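Local coordinates for hemoglobin-like protein (Methylacidiphilum infernorum, PDB 4NK2) that binds haem as a group II truncated haemoglobin and, judging by its family, probably binds and carries oxygen, at residues A[157-162]-A[180-185]. Residues are numbered along the deposited sequence; the frame is centred on the assembly and turned at random.
Sequences EFWQWI and RRVPYS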
ATOM      1  N   GLU A 157       2.987  12.569 -25.100  1.00 32.13           N
ATOM      2  CA  GLU A 157       4.088  11.692 -24.725  1.00 35.37           C
ATOM      3  C   GLU A 157       4.491  11.890 -23.250  1.00 35.71           C
ATOM      4  O   GLU A 157       4.650  10.917 -22.490  1.00 32.15           O
ATOM      5  CB  GLU A 157       5.277  11.986 -25.645  1.00 36.08           C
ATOM      6  CG  GLU A 157       6.347  10.920 -25.660  1.00 44.83           C
ATOM      7  CD  GLU A 157       7.337  11.109 -26.794  1.00 47.76           C
ATOM      8  OE1 GLU A 157       8.461  10.574 -26.691  1.00 51.38           O
ATOM      9  OE2 GLU A 157       6.992  11.778 -27.794  1.00 49.81           O
ATOM     10  N   PHE A 158       4.670  13.147 -22.854  1.00 29.08           N
ATOM     11  CA  PHE A 158       5.013  13.464 -21.469  1.00 26.54           C
ATOM     12  C   PHE A 158       3.901  13.039 -20.507  1.00 32.31           C
ATOM     13  O   PHE A 158       4.159  12.418 -19.463  1.00 27.22           O
ATOM     14  CB  PHE A 158       5.301  14.961 -21.314  1.00 29.70           C
ATOM     15  CG  PHE A 158       5.873  15.325 -19.963  1.00 33.99           C
ATOM     16  CD1 PHE A 158       5.040  15.727 -18.924  1.00 30.79           C
ATOM     17  CD2 PHE A 158       7.235  15.215 -19.719  1.00 35.25           C
ATOM     18  CE1 PHE A 158       5.566  16.039 -17.666  1.00 27.51           C
ATOM     19  CE2 PHE A 158       7.769  15.525 -18.458  1.00 29.78           C
ATOM     20  CZ  PHE A 158       6.931  15.942 -17.440  1.00 28.38           C
ATOM     21  N   TRP A 159       2.663  13.394 -20.837  1.00 29.29           N
ATOM     22  CA  TRP A 159       1.539  13.080 -19.960  1.00 28.53           C
ATOM     23  C   TRP A 159       1.393  11.577 -19.730  1.00 30.86           C
ATOM     24  O   TRP A 159       1.210  11.129 -18.594  1.00 30.97           O
ATOM     25  CB  TRP A 159       0.212  13.630 -20.509  1.00 28.75           C
ATOM     26  CG  TRP A 159      -0.925  13.247 -19.599  1.00 28.73           C
ATOM     27  CD1 TRP A 159      -1.825  12.218 -19.765  1.00 28.22           C
ATOM     28  CD2 TRP A 159      -1.239  13.855 -18.342  1.00 30.28           C
ATOM     29  NE1 TRP A 159      -2.691  12.173 -18.688  1.00 30.04           N
ATOM     30  CE2 TRP A 159      -2.345  13.159 -17.799  1.00 29.98           C
ATOM     31  CE3 TRP A 159      -0.688  14.922 -17.622  1.00 29.72           C
ATOM     32  CZ2 TRP A 159      -2.915  13.506 -16.574  1.00 25.87           C
ATOM     33  CZ3 TRP A 159      -1.258  15.266 -16.407  1.00 30.51           C
ATOM     34  CH2 TRP A 159      -2.367  14.565 -15.901  1.00 28.74           C
ATOM     35  N   GLN A 160       1.436  10.793 -20.789  1.00 26.55           N
ATOM     36  CA  GLN A 160       1.218   9.373 -20.638  1.00 31.31           C
ATOM     37  C   GLN A 160       2.333   8.740 -19.817  0.87 32.54           C
ATOM     38  O   GLN A 160       2.126   7.767 -19.134  1.00 31.90           O
ATOM     39  CB  GLN A 160       1.041   8.693 -21.990  1.00 33.60           C
ATOM     40  CG  GLN A 160       2.318   8.400 -22.704  0.74 35.65           C
ATOM     41  OE1 GLN A 160       1.000   8.023 -24.676  1.00 43.57           O
ATOM     42  NE2 GLN A 160       3.175   7.462 -24.754  1.00 40.36           N
ATOM     43  N   TRP A 161       3.512   9.335 -19.866  1.00 28.42           N
ATOM     44  CA  TRP A 161       4.603   8.882 -19.000  1.00 31.16           C
ATOM     45  C   TRP A 161       4.278   9.097 -17.524  1.00 32.88           C
ATOM     46  O   TRP A 161       4.290   8.149 -16.735  1.00 30.84           O
ATOM     47  CB  TRP A 161       5.922   9.573 -19.352  1.00 30.22           C
ATOM     48  CG  TRP A 161       7.029   9.256 -18.364  1.00 30.73           C
ATOM     49  CD1 TRP A 161       7.393   8.016 -17.906  1.00 32.75           C
ATOM     50  CD2 TRP A 161       7.910  10.194 -17.726  1.00 29.32           C
ATOM     51  NE1 TRP A 161       8.449   8.132 -17.018  1.00 28.54           N
ATOM     52  CE2 TRP A 161       8.779   9.457 -16.891  1.00 30.45           C
ATOM     53  CE3 TRP A 161       8.045  11.587 -17.782  1.00 27.89           C
ATOM     54  CZ2 TRP A 161       9.771  10.068 -16.118  1.00 32.91           C
ATOM     55  CZ3 TRP A 161       9.023  12.192 -17.018  1.00 29.99           C
ATOM     56  CH2 TRP A 161       9.882  11.429 -16.194  1.00 33.38           C
ATOM     57  N   ILE A 162       3.984  10.329 -17.126  1.00 29.03           N
ATOM     58  CA  ILE A 162       3.739  10.550 -15.692  1.00 29.91           C
ATOM     59  C   ILE A 162       2.418   9.942 -15.203  1.00 30.97           C
ATOM     60  O   ILE A 162       2.325   9.518 -14.047  1.00 29.70           O
ATOM     61  CB  ILE A 162       3.812  12.047 -15.288  1.00 30.32           C
ATOM     62  CG1 ILE A 162       2.795  12.881 -16.080  1.00 27.77           C
ATOM     63  CG2 ILE A 162       5.213  12.580 -15.498  1.00 27.54           C
ATOM     64  CD1 ILE A 162       2.651  14.319 -15.572  1.00 27.23           C
ATOM     65  N   ARG A 180      -7.070   5.492 -10.486  1.00 31.88           N
ATOM     66  CA  ARG A 180      -7.780   6.050 -11.636  1.00 38.06           C
ATOM     67  C   ARG A 180      -6.856   6.239 -12.834  1.00 35.64           C
ATOM     68  O   ARG A 180      -5.746   6.749 -12.687  1.00 34.68           O
ATOM     69  CB  ARG A 180      -8.362   7.400 -11.222  1.00 35.41           C
ATOM     70  CG  ARG A 180      -9.011   8.227 -12.309  1.00 49.53           C
ATOM     71  CD  ARG A 180      -9.114   9.647 -11.793  1.00 50.16           C
ATOM     72  NE  ARG A 180      -9.899  10.519 -12.655  1.00 59.57           N
ATOM     73  CZ  ARG A 180     -10.130  11.799 -12.384  1.00 61.55           C
ATOM     74  NH1 ARG A 180      -9.630  12.339 -11.279  1.00 60.48           N
ATOM     75  NH2 ARG A 180     -10.857  12.539 -13.214  1.00 64.50           N
ATOM     76  N   ARG A 181      -7.306   5.833 -14.019  1.00 38.81           N
ATOM     77  CA  ARG A 181      -6.552   6.135 -15.234  1.00 34.09           C
ATOM     78  C   ARG A 181      -7.021   7.478 -15.793  1.00 38.52           C
ATOM     79  O   ARG A 181      -8.223   7.774 -15.802  1.00 37.73           O
ATOM     80  CB  ARG A 181      -6.733   5.033 -16.282  1.00 37.08           C
ATOM     81  CG  ARG A 181      -6.233   3.654 -15.848  1.00 37.57           C
ATOM     82  CD  ARG A 181      -4.869   3.743 -15.169  1.00 33.63           C
ATOM     83  NE  ARG A 181      -3.816   4.279 -16.045  1.00 35.02           N
ATOM     84  CZ  ARG A 181      -3.253   3.589 -17.035  1.00 34.40           C
ATOM     85  NH1 ARG A 181      -3.670   2.355 -17.293  1.00 39.50           N
ATOM     86  NH2 ARG A 181      -2.291   4.130 -17.775  1.00 35.86           N
ATOM     87  N   VAL A 182      -6.077   8.304 -16.240  1.00 43.02           N
ATOM     88  CA  VAL A 182      -6.412   9.571 -16.877  1.00 37.56           C
ATOM     89  C   VAL A 182      -5.787   9.606 -18.271  1.00 35.10           C
ATOM     90  O   VAL A 182      -4.678  10.096 -18.442  1.00 37.22           O
ATOM     91  CB  VAL A 182      -5.919  10.774 -16.046  1.00 37.94           C
ATOM     92  CG1 VAL A 182      -6.402  12.091 -16.661  1.00 41.34           C
ATOM     93  CG2 VAL A 182      -6.405  10.662 -14.606  1.00 39.56           C
ATOM     94  N   PRO A 183      -6.489   9.056 -19.272  1.00 36.31           N
ATOM     95  CA  PRO A 183      -5.913   9.063 -20.622  1.00 41.32           C
ATOM     96  C   PRO A 183      -5.888  10.481 -21.179  1.00 37.65           C
ATOM     97  O   PRO A 183      -6.711  11.320 -20.782  1.00 34.26           O
ATOM     98  CB  PRO A 183      -6.888   8.196 -21.426  1.00 40.88           C
ATOM     99  CG  PRO A 183      -8.194   8.312 -20.681  1.00 40.50           C
ATOM    100  CD  PRO A 183      -7.812   8.405 -19.228  1.00 37.77           C
ATOM    101  N   TYR A 184      -4.950  10.743 -22.080  1.00 34.37           N
ATOM    102  CA  TYR A 184      -4.775  12.087 -22.614  1.00 38.57           C
ATOM    103  C   TYR A 184      -6.077  12.615 -23.206  1.00 36.62           C
ATOM    104  O   TYR A 184      -6.347  13.814 -23.163  1.00 36.30           O
ATOM    105  CB  TYR A 184      -3.672  12.073 -23.665  1.00 37.35           C
ATOM    106  CG  TYR A 184      -3.298  13.439 -24.178  1.00 38.60           C
ATOM    107  CD1 TYR A 184      -2.625  14.341 -23.367  1.00 33.53           C
ATOM    108  CD2 TYR A 184      -3.612  13.820 -25.480  1.00 39.82           C
ATOM    109  CE1 TYR A 184      -2.268  15.591 -23.833  1.00 32.95           C
ATOM    110  CE2 TYR A 184      -3.265  15.060 -25.957  1.00 35.94           C
ATOM    111  CZ  TYR A 184      -2.594  15.940 -25.138  1.00 37.23           C
ATOM    112  OH  TYR A 184      -2.255  17.180 -25.627  1.00 34.82           O
ATOM    113  N   SER A 185      -6.891  11.713 -23.741  1.00 40.46           N
ATOM    114  CA  SER A 185      -8.135  12.108 -24.401  1.00 41.94           C
ATOM    115  C   SER A 185      -9.102  12.805 -23.445  1.00 43.26           C
ATOM    116  O   SER A 185      -9.851  13.695 -23.856  1.00 40.76           O
ATOM    117  CB  SER A 185      -8.801  10.887 -25.031  1.00 49.94           C
ATOM    118  OG  SER A 185      -9.122   9.927 -24.038  1.00 47.59           O
TER
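In this truncated globin the C-terminal extension leading into helix 184-192 is fastened to helix 155-165 of the haem-binding fold chiefly through W159, whose side chain meets V182 and Y184. Its NE1 donates a hydrogen bond of 2.9 Å to V182 O. The bond is nearly straight, 171° at the hydrogen, and V182 O lies at the edge of the indole, close to the ring plane, while the donor stands 22° off the carbonyl plane. Tryptophan suits this position because one side chain offers both a polar N-H and a broad apolar surface; it also touches K142 and L145 of helix 131-147. CG anti to the backbone N (chi1 178°) carries the indole out so that NE1 comes up to V182 O. Its six-membered ring adds an apolar contact, CZ2 lying 3.8 Å from CG1 of V182, whose short branched side chain brings CG1 up to the ring while its backbone O stays at the N-H. A phenylalanine in place of W159 would probably leave V182 O without its indole donor, removing the one hydrogen bond between the two segments. The extension is also tied to the same helix by E163, which accepts from V182 N and forms a salt bridge with R181. The side chain of Y184 also touches L155 and E156, near the start of helix 155-165, and its CD1 approaches W159 CB at 4.1 Å.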